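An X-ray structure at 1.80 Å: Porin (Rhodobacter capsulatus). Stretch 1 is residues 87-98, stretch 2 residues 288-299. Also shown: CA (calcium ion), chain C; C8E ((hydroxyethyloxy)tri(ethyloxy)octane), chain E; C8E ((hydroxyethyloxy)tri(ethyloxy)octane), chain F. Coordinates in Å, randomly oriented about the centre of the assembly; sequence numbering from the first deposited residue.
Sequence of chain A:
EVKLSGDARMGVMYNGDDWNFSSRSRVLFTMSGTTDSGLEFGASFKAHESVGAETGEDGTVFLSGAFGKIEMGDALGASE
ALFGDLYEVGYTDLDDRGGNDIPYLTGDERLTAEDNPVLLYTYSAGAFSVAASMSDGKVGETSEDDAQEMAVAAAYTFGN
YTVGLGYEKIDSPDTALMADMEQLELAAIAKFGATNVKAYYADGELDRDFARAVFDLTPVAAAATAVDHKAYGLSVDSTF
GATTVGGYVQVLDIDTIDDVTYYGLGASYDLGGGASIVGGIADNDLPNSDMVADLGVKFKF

Stretch 1, residues 87-98: YEVGYTDLDDRG
Stretch 2 288-299: NSDMVADLGVKF

A buried carboxylate can organise an irregular loop against a regular strand, and this porin offers a compact example. Residues 87-98 form neither helix nor strand; type I turns at Gly90-Asp93 and Asp95-Gly98 fold them, with Asp93 N to Gly90 O at 3.2 Å and Gly98 N to Asp95 O at 3.1 Å. Val89 O also accepts Leu94 N at 2.9 Å. In residues 288-299, Asn288 to Met291 are loop or turn, and an extended strand begins at Val292 and runs on past Phe299. From Tyr91 to Arg97 the loop runs antiparallel to the strand: CA atoms lie 5.9 Å apart for Tyr91-Gly296, 7.2 Å for Leu94-Val292 and 7.5 Å for Arg97-Ser289. In the approach before the turn, Gly90 CA lies 6.0 Å from Asp294 CA. Together they bury 689 Å².

Asp294 (chi1 p, 68°) points toward the first turn. Its OD1 accepts Tyr91 N at 2.9 Å, while OD2 accepts Thr92 N at 3.0 Å and Thr92 OG1 at 2.7 Å, Thr92 being p. Gly90 (phi/psi 83/152) suits this place, because a CB there would clash with Asp294 OD2. Tyr91, chi1 91° and chi2 90°, lays a ring face over Gly296, whose CA sits 3.9 Å from the ring centroid in a CH-pi contact; a CB on Gly296 would strike Tyr91 CE2.

Farther along, Leu94 (m, t) packs CD2 4.0 Å from Val292 CG2. Arg97 (m, m, t; chi4 -98°) reaches the loop before the strand, NE and NH2 donating to Asp290 O at 2.7 and 2.9 Å, while Val292 CG1 covers one guanidinium face. At the other end, a water bridges Glu88 OE2 (2.7 Å), Gly90 O (2.6 Å) and Lys298 NZ (2.9 Å). Asp93 and Asp95 point away from the strand, and both carboxylates bind calcium through two oxygens, at 2.3-2.6 Å from Asp93 OD1 and OD2 and Asp95 OD1 and OD2.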

ATOM      1  N   TYR A  87     -17.530 -25.091  -5.042  1.00 20.03           N
ATOM      2  CA  TYR A  87     -18.437 -23.969  -4.798  1.00 23.10           C
ATOM      3  C   TYR A  87     -18.073 -23.182  -3.532  1.00 35.01           C
ATOM      4  O   TYR A  87     -17.998 -23.748  -2.456  1.00 21.25           O
ATOM      5  CB  TYR A  87     -19.890 -24.502  -4.688  1.00 22.33           C
ATOM      6  CG  TYR A  87     -20.922 -23.393  -4.503  1.00 24.26           C
ATOM      7  CD1 TYR A  87     -21.209 -22.496  -5.531  1.00 29.11           C
ATOM      8  CD2 TYR A  87     -21.555 -23.272  -3.284  1.00 25.25           C
ATOM      9  CE1 TYR A  87     -22.130 -21.484  -5.315  1.00 24.19           C
ATOM     10  CE2 TYR A  87     -22.464 -22.262  -3.059  1.00 23.60           C
ATOM     11  CZ  TYR A  87     -22.734 -21.384  -4.078  1.00 32.01           C
ATOM     12  OH  TYR A  87     -23.603 -20.356  -3.817  1.00 38.33           O
ATOM     13  N   GLU A  88     -17.914 -21.866  -3.618  1.00 24.04           N
ATOM     14  CA  GLU A  88     -17.510 -21.023  -2.519  1.00 23.00           C
ATOM     15  C   GLU A  88     -18.695 -20.668  -1.689  1.00 28.26           C
ATOM     16  O   GLU A  88     -19.698 -20.130  -2.160  1.00 25.13           O
ATOM     17  CB  GLU A  88     -16.830 -19.785  -3.088  1.00 19.61           C
ATOM     18  CG  GLU A  88     -16.325 -18.886  -2.003  1.00 19.84           C
ATOM     19  CD  GLU A  88     -15.491 -17.708  -2.483  1.00 19.96           C
ATOM     20  OE1 GLU A  88     -14.489 -17.869  -3.166  1.00 22.24           O
ATOM     21  OE2 GLU A  88     -15.825 -16.594  -2.125  1.00 28.96           O
ATOM     22  N   VAL A  89     -18.566 -20.984  -0.417  1.00 20.98           N
ATOM     23  CA  VAL A  89     -19.622 -20.742   0.541  1.00 19.79           C
ATOM     24  C   VAL A  89     -19.280 -19.584   1.457  1.00 21.24           C
ATOM     25  O   VAL A  89     -18.127 -19.484   1.910  1.00 25.75           O
ATOM     26  CB  VAL A  89     -19.843 -22.052   1.337  1.00 21.18           C
ATOM     27  CG1 VAL A  89     -20.792 -21.796   2.508  1.00 20.32           C
ATOM     28  CG2 VAL A  89     -20.385 -23.131   0.399  1.00 23.18           C
ATOM     29  N   GLY A  90     -20.347 -18.801   1.715  1.00 18.46           N
ATOM     30  CA  GLY A  90     -20.443 -17.665   2.629  1.00 17.42           C
ATOM     31  C   GLY A  90     -19.953 -16.327   2.047  1.00 16.29           C
ATOM     32  O   GLY A  90     -19.081 -16.305   1.177  1.00 21.52           O
ATOM     33  N   TYR A  91     -20.460 -15.173   2.499  1.00 15.81           N
ATOM     34  CA  TYR A  91     -20.005 -13.895   1.977  1.00 16.90           C
ATOM     35  C   TYR A  91     -18.561 -13.636   2.335  1.00 20.78           C
ATOM     36  O   TYR A  91     -17.928 -12.866   1.632  1.00 20.06           O
ATOM     37  CB  TYR A  91     -20.895 -12.771   2.503  1.00 14.86           C
ATOM     38  CG  TYR A  91     -20.512 -12.072   3.803  1.00 20.42           C
ATOM     39  CD1 TYR A  91     -19.704 -10.971   3.763  1.00 17.43           C
ATOM     40  CD2 TYR A  91     -20.983 -12.519   5.022  1.00 21.36           C
ATOM     41  CE1 TYR A  91     -19.376 -10.331   4.932  1.00 21.64           C
ATOM     42  CE2 TYR A  91     -20.663 -11.877   6.205  1.00 17.13           C
ATOM     43  CZ  TYR A  91     -19.856 -10.791   6.137  1.00 16.53           C
ATOM     44  OH  TYR A  91     -19.491 -10.143   7.276  1.00 19.49           O
ATOM     45  N   THR A  92     -17.988 -14.206   3.424  1.00 22.98           N
ATOM     46  CA  THR A  92     -16.581 -13.971   3.802  1.00 20.64           C
ATOM     47  C   THR A  92     -15.684 -15.082   3.252  1.00 19.15           C
ATOM     48  O   THR A  92     -14.478 -15.002   3.428  1.00 20.90           O
ATOM     49  CB  THR A  92     -16.399 -13.911   5.370  1.00 15.66           C
ATOM     50  OG1 THR A  92     -16.828 -15.173   5.864  1.00 19.23           O
ATOM     51  CG2 THR A  92     -17.229 -12.893   6.081  1.00 13.61           C
ATOM     52  N   ASP A  93     -16.216 -16.099   2.542  1.00 18.00           N
ATOM     53  CA  ASP A  93     -15.546 -17.308   2.059  1.00 18.24           C
ATOM     54  C   ASP A  93     -15.124 -18.090   3.296  1.00 25.81           C
ATOM     55  O   ASP A  93     -14.002 -17.952   3.817  1.00 22.47           O
ATOM     56  CB  ASP A  93     -14.312 -16.985   1.176  1.00 17.88           C
ATOM     57  CG  ASP A  93     -13.607 -18.188   0.577  1.00 20.65           C
ATOM     58  OD1 ASP A  93     -14.038 -19.348   0.666  1.00 25.25           O
ATOM     59  OD2 ASP A  93     -12.551 -18.020  -0.026  1.00 20.38           O
ATOM     60  N   LEU A  94     -16.073 -18.872   3.820  1.00 23.49           N
ATOM     61  CA  LEU A  94     -15.899 -19.545   5.120  1.00 22.32           C
ATOM     62  C   LEU A  94     -14.971 -20.729   5.025  1.00 20.94           C
ATOM     63  O   LEU A  94     -15.408 -21.872   4.991  1.00 22.40           O
ATOM     64  CB  LEU A  94     -17.231 -20.037   5.670  1.00 24.80           C
ATOM     65  CG  LEU A  94     -18.212 -19.024   6.140  1.00 24.83           C
ATOM     66  CD1 LEU A  94     -19.580 -19.708   6.347  1.00 24.63           C
ATOM     67  CD2 LEU A  94     -17.688 -18.364   7.391  1.00 23.77           C
ATOM     68  N   ASP A  95     -13.671 -20.486   4.991  1.00 18.41           N
ATOM     69  CA  ASP A  95     -12.693 -21.549   4.891  1.00 18.77           C
ATOM     70  C   ASP A  95     -12.157 -22.024   6.241  1.00 24.15           C
ATOM     71  O   ASP A  95     -11.272 -22.863   6.338  1.00 20.30           O
ATOM     72  CB  ASP A  95     -11.532 -21.085   4.113  1.00 17.45           C
ATOM     73  CG  ASP A  95     -11.785 -20.983   2.632  1.00 24.99           C
ATOM     74  OD1 ASP A  95     -12.579 -21.718   2.073  1.00 21.65           O
ATOM     75  OD2 ASP A  95     -11.165 -20.149   1.995  1.00 22.05           O
ATOM     76  N   ASP A  96     -12.708 -21.477   7.296  1.00 20.70           N
ATOM     77  CA  ASP A  96     -12.264 -21.686   8.663  1.00 32.92           C
ATOM     78  C   ASP A  96     -12.240 -23.158   9.086  1.00 36.10           C
ATOM     79  O   ASP A  96     -11.407 -23.516   9.916  1.00 35.21           O
ATOM     80  CB  ASP A  96     -13.191 -20.882   9.582  1.00 30.21           C
ATOM     81  CG  ASP A  96     -13.327 -19.408   9.229  1.00 59.42           C
ATOM     82  OD1 ASP A  96     -14.084 -19.025   8.317  1.00 30.49           O
ATOM     83  OD2 ASP A  96     -12.630 -18.651   9.891  1.00 41.87           O
ATOM     84  N   ARG A  97     -13.101 -24.048   8.573  1.00 26.01           N
ATOM     85  CA  ARG A  97     -13.143 -25.456   8.952  1.00 19.44           C
ATOM     86  C   ARG A  97     -12.604 -26.364   7.879  1.00 21.06           C
ATOM     87  O   ARG A  97     -12.776 -27.592   7.929  1.00 27.98           O
ATOM     88  CB  ARG A  97     -14.593 -25.827   9.304  1.00 19.30           C
ATOM     89  CG  ARG A  97     -15.179 -25.150  10.535  1.00 23.19           C
ATOM     90  CD  ARG A  97     -14.438 -25.594  11.810  1.00 30.26           C
ATOM     91  NE  ARG A  97     -14.990 -24.880  12.945  1.00 30.05           N
ATOM     92  CZ  ARG A  97     -14.433 -23.776  13.487  1.00 29.77           C
ATOM     93  NH1 ARG A  97     -13.290 -23.283  13.025  1.00 40.21           N
ATOM     94  NH2 ARG A  97     -15.071 -23.060  14.434  1.00 29.73           N
ATOM     95  N   GLY A  98     -11.921 -25.810   6.875  1.00 22.17           N
ATOM     96  CA  GLY A  98     -11.395 -26.597   5.757  1.00 19.78           C
ATOM     97  C   GLY A  98     -11.538 -25.862   4.410  1.00 21.06           C
ATOM     98  O   GLY A  98     -10.623 -25.847   3.572  1.00 26.48           O
ATOM     99  N   ASN A 288     -13.379 -31.025  18.274  1.00 54.09           N
ATOM    100  CA  ASN A 288     -13.681 -29.681  18.807  1.00 73.15           C
ATOM    101  C   ASN A 288     -14.702 -28.862  17.992  1.00 74.10           C
ATOM    102  O   ASN A 288     -15.649 -28.315  18.572  1.00 75.41           O
ATOM    103  CB  ASN A 288     -12.318 -28.881  18.958  1.00 81.36           C
ATOM    104  CG  ASN A 288     -12.236 -27.376  18.579  1.00 97.42           C
ATOM    105  OD1 ASN A 288     -12.870 -26.481  19.157  1.00 97.46           O
ATOM    106  ND2 ASN A 288     -11.416 -27.014  17.590  1.00101.92           N
ATOM    107  N   SER A 289     -14.480 -28.820  16.665  1.00 69.19           N
ATOM    108  CA  SER A 289     -15.176 -28.000  15.697  1.00 50.17           C
ATOM    109  C   SER A 289     -16.646 -27.688  15.870  1.00 43.85           C
ATOM    110  O   SER A 289     -17.530 -28.557  15.809  1.00 46.69           O
ATOM    111  CB  SER A 289     -14.954 -28.630  14.333  1.00 52.12           C
ATOM    112  OG  SER A 289     -13.541 -28.648  14.114  1.00 71.82           O
ATOM    113  N   ASP A 290     -16.872 -26.392  16.129  1.00 38.06           N
ATOM    114  CA  ASP A 290     -18.237 -25.860  16.126  1.00 44.01           C
ATOM    115  C   ASP A 290     -18.369 -25.275  14.708  1.00 33.18           C
ATOM    116  O   ASP A 290     -17.379 -24.852  14.106  1.00 32.33           O
ATOM    117  CB  ASP A 290     -18.484 -24.690  17.068  1.00 56.50           C
ATOM    118  CG  ASP A 290     -17.613 -24.616  18.310  1.00 77.24           C
ATOM    119  OD1 ASP A 290     -16.507 -24.042  18.242  1.00 84.59           O
ATOM    120  OD2 ASP A 290     -18.089 -25.120  19.331  1.00 73.57           O
ATOM    121  N   MET A 291     -19.591 -25.240  14.193  1.00 36.97           N
ATOM    122  CA  MET A 291     -19.917 -24.732  12.872  1.00 34.70           C
ATOM    123  C   MET A 291     -19.718 -23.222  12.795  1.00 26.12           C
ATOM    124  O   MET A 291     -20.151 -22.507  13.731  1.00 28.32           O
ATOM    125  CB  MET A 291     -21.349 -25.062  12.616  1.00 33.14           C
ATOM    126  CG  MET A 291     -21.905 -24.747  11.248  1.00 52.66           C
ATOM    127  SD  MET A 291     -23.697 -24.956  11.364  1.00 48.22           S
ATOM    128  CE  MET A 291     -24.107 -23.548  12.361  1.00 41.88           C
ATOM    129  N   VAL A 292     -19.050 -22.790  11.700  1.00 30.89           N
ATOM    130  CA  VAL A 292     -18.929 -21.361  11.386  1.00 28.79           C
ATOM    131  C   VAL A 292     -20.095 -20.982  10.438  1.00 27.78           C
ATOM    132  O   VAL A 292     -20.705 -21.839   9.776  1.00 23.47           O
ATOM    133  CB  VAL A 292     -17.551 -21.015  10.714  1.00 21.26           C
ATOM    134  CG1 VAL A 292     -16.504 -21.261  11.765  1.00 24.54           C
ATOM    135  CG2 VAL A 292     -17.248 -21.813   9.464  1.00 17.97           C
ATOM    136  N   ALA A 293     -20.492 -19.724  10.381  1.00 24.90           N
ATOM    137  CA  ALA A 293     -21.603 -19.289   9.549  1.00 28.34           C
ATOM    138  C   ALA A 293     -21.423 -17.809   9.246  1.00 31.62           C
ATOM    139  O   ALA A 293     -20.668 -17.123   9.962  1.00 21.58           O
ATOM    140  CB  ALA A 293     -22.930 -19.444  10.283  1.00 21.46           C
ATOM    141  N   ASP A 294     -22.064 -17.242   8.212  1.00 20.79           N
ATOM    142  CA  ASP A 294     -22.047 -15.794   8.046  1.00 18.22           C
ATOM    143  C   ASP A 294     -23.266 -15.335   7.266  1.00 23.81           C
ATOM    144  O   ASP A 294     -23.959 -16.197   6.690  1.00 21.81           O
ATOM    145  CB  ASP A 294     -20.772 -15.366   7.337  1.00 16.80           C
ATOM    146  CG  ASP A 294     -20.578 -15.744   5.876  1.00 28.79           C
ATOM    147  OD1 ASP A 294     -21.512 -15.967   5.113  1.00 23.51           O
ATOM    148  OD2 ASP A 294     -19.430 -15.792   5.471  1.00 20.09           O
ATOM    149  N   LEU A 295     -23.508 -14.035   7.240  1.00 22.29           N
ATOM    150  CA  LEU A 295     -24.612 -13.482   6.492  1.00 23.66           C
ATOM    151  C   LEU A 295     -24.252 -12.055   6.193  1.00 20.00           C
ATOM    152  O   LEU A 295     -24.006 -11.262   7.110  1.00 18.17           O
ATOM    153  CB  LEU A 295     -25.890 -13.532   7.314  1.00 22.86           C
ATOM    154  CG  LEU A 295     -27.135 -12.924   6.581  1.00 36.71           C
ATOM    155  CD1 LEU A 295     -27.475 -13.734   5.331  1.00 28.60           C
ATOM    156  CD2 LEU A 295     -28.340 -12.956   7.476  1.00 32.46           C
ATOM    157  N   GLY A 296     -24.193 -11.668   4.918  1.00 17.67           N
ATOM    158  CA  GLY A 296     -23.869 -10.292   4.610  1.00 17.33           C
ATOM    159  C   GLY A 296     -24.150  -9.995   3.149  1.00 21.99           C
ATOM    160  O   GLY A 296     -24.903 -10.721   2.498  1.00 20.73           O
ATOM    161  N   VAL A 297     -23.540  -8.942   2.630  1.00 23.91           N
ATOM    162  CA  VAL A 297     -23.710  -8.521   1.232  1.00 24.04           C
ATOM    163  C   VAL A 297     -22.360  -8.436   0.544  1.00 27.04           C
ATOM    164  O   VAL A 297     -21.371  -8.083   1.193  1.00 20.84           O
ATOM    165  CB  VAL A 297     -24.446  -7.133   1.144  1.00 20.97           C
ATOM    166  CG1 VAL A 297     -25.878  -7.330   1.592  1.00 27.35           C
ATOM    167  CG2 VAL A 297     -23.878  -6.077   2.049  1.00 23.73           C
ATOM    168  N   LYS A 298     -22.229  -8.797  -0.725  1.00 18.69           N
ATOM    169  CA  LYS A 298     -20.974  -8.713  -1.460  1.00 16.67           C
ATOM    170  C   LYS A 298     -21.205  -7.727  -2.597  1.00 23.47           C
ATOM    171  O   LYS A 298     -22.312  -7.723  -3.142  1.00 24.58           O
ATOM    172  CB  LYS A 298     -20.594 -10.043  -2.059  1.00 19.12           C
ATOM    173  CG  LYS A 298     -20.059 -10.986  -1.000  1.00 21.33           C
ATOM    174  CD  LYS A 298     -19.919 -12.323  -1.615  1.00 18.34           C
ATOM    175  CE  LYS A 298     -18.767 -12.257  -2.534  1.00 21.34           C
ATOM    176  NZ  LYS A 298     -18.592 -13.561  -3.143  1.00 30.35           N
ATOM    177  N   PHE A 299     -20.253  -6.880  -2.962  1.00 18.24           N
ATOM    178  CA  PHE A 299     -20.411  -5.849  -3.980  1.00 17.66           C
ATOM    179  C   PHE A 299     -19.288  -5.970  -4.974  1.00 26.51           C
ATOM    180  O   PHE A 299     -18.153  -6.312  -4.606  1.00 22.18           O
ATOM    181  CB  PHE A 299     -20.332  -4.488  -3.342  1.00 14.69           C
ATOM    182  CG  PHE A 299     -21.357  -4.175  -2.273  1.00 21.01           C
ATOM    183  CD1 PHE A 299     -22.698  -4.467  -2.449  1.00 22.78           C
ATOM    184  CD2 PHE A 299     -20.953  -3.553  -1.115  1.00 20.84           C
ATOM    185  CE1 PHE A 299     -23.625  -4.141  -1.480  1.00 23.54           C
ATOM    186  CE2 PHE A 299     -21.895  -3.229  -0.158  1.00 22.22           C
ATOM    187  CZ  PHE A 299     -23.230  -3.517  -0.330  1.00 21.26           C
TER
HETATM  188 CA    CA C 303     -12.146 -20.426  -0.173  1.00 18.82          CA
HETATM  189  C1  C8E E 545      -1.936 -32.167  -0.290  0.88 42.96           C
HETATM  190  C2  C8E E 545      -1.660 -30.938   0.541  0.88 41.67           C
HETATM  191  C3  C8E E 545      -2.907 -30.694   1.319  0.88 42.57           C
HETATM  192  C4  C8E E 545      -2.610 -29.420   2.056  0.88 43.55           C
HETATM  193  C5  C8E E 545      -3.866 -28.601   2.326  0.88 44.03           C
HETATM  194  C6  C8E E 545      -4.966 -29.338   3.083  0.88 42.16           C
HETATM  195  C7  C8E E 545      -6.042 -28.393   3.650  0.88 39.75           C
HETATM  196  C8  C8E E 545      -7.024 -29.303   4.337  0.88 37.75           C
HETATM  197  O9  C8E E 545      -7.978 -28.815   5.256  0.88 38.94           O
HETATM  198  C10 C8E E 545      -7.958 -29.549   6.476  0.88 40.72           C
HETATM  199  C11 C8E E 545      -9.172 -29.266   7.295  0.88 45.43           C
HETATM  200  O12 C8E E 545      -9.102 -29.353   8.709  0.88 54.18           O
HETATM  201  C13 C8E E 545      -8.803 -28.096   9.328  0.88 63.79           C
HETATM  202  C14 C8E E 545      -7.570 -28.041  10.240  0.88 72.45           C
HETATM  203  O15 C8E E 545      -7.461 -28.993  11.321  0.88 79.05           O
HETATM  204  C16 C8E E 545      -7.332 -28.410  12.638  0.88 84.79           C
HETATM  205  C17 C8E E 545      -8.517 -28.569  13.625  0.88 88.54           C
HETATM  206  O18 C8E E 545      -8.444 -28.470  15.074  0.88 91.31           O
HETATM  207  C19 C8E E 545      -8.034 -29.717  15.711  0.88 93.11           C
HETATM  208  C20 C8E E 545      -8.999 -30.386  16.716  0.88 93.71           C
HETATM  209  O21 C8E E 545     -10.354 -30.076  16.364  0.88 93.34           O
HETATM  210  C1  C8E F 546     -27.814 -21.545   4.447  0.83 50.61           C
HETATM  211  C2  C8E F 546     -27.510 -20.046   4.242  0.83 51.77           C
HETATM  212  C3  C8E F 546     -27.827 -19.110   5.420  0.83 50.98           C
HETATM  213  C4  C8E F 546     -26.859 -19.116   6.610  0.83 51.13           C
HETATM  214  C5  C8E F 546     -27.335 -18.022   7.558  0.83 52.63           C
HETATM  215  C6  C8E F 546     -26.636 -18.028   8.904  0.83 55.60           C
HETATM  216  C7  C8E F 546     -27.496 -17.332   9.974  0.83 60.07           C
HETATM  217  C8  C8E F 546     -27.324 -15.809  10.085  0.83 64.27           C
HETATM  218  O9  C8E F 546     -28.370 -15.000  10.682  0.83 66.21           O
HETATM  219  C10 C8E F 546     -28.228 -14.588  12.064  0.83 66.45           C
HETATM  220  C11 C8E F 546     -27.799 -13.173  12.498  0.83 65.91           C
HETATM  221  O12 C8E F 546     -28.065 -12.830  13.871  0.83 65.26           O
HETATM  222  C13 C8E F 546     -26.928 -12.815  14.758  0.83 65.04           C
HETATM  223  C14 C8E F 546     -26.624 -11.638  15.717  0.83 64.60           C
HETATM  224  O15 C8E F 546     -26.042 -10.385  15.292  0.83 63.35           O
HETATM  225  C16 C8E F 546     -24.828 -10.076  15.998  0.83 61.87           C
HETATM  226  C17 C8E F 546     -24.269  -8.663  15.960  0.83 60.37           C
HETATM  227  O18 C8E F 546     -23.068  -8.365  16.668  0.83 60.64           O
HETATM  228  C19 C8E F 546     -23.298  -7.282  17.570  0.83 62.75           C
HETATM  229  C20 C8E F 546     -23.422  -7.589  19.060  0.83 65.74           C
HETATM  230  O21 C8E F 546     -23.798  -6.467  19.858  0.83 68.59           O
HETATM  231  O   HOH W   1     -18.254 -15.754  -1.258  1.00 36.57           O
HETATM  232  O   HOH W   2     -12.710 -19.964  -2.450  1.00 20.17           O
HETATM  233  O   HOH W   3     -10.205 -19.525  -0.848  1.00 26.61           O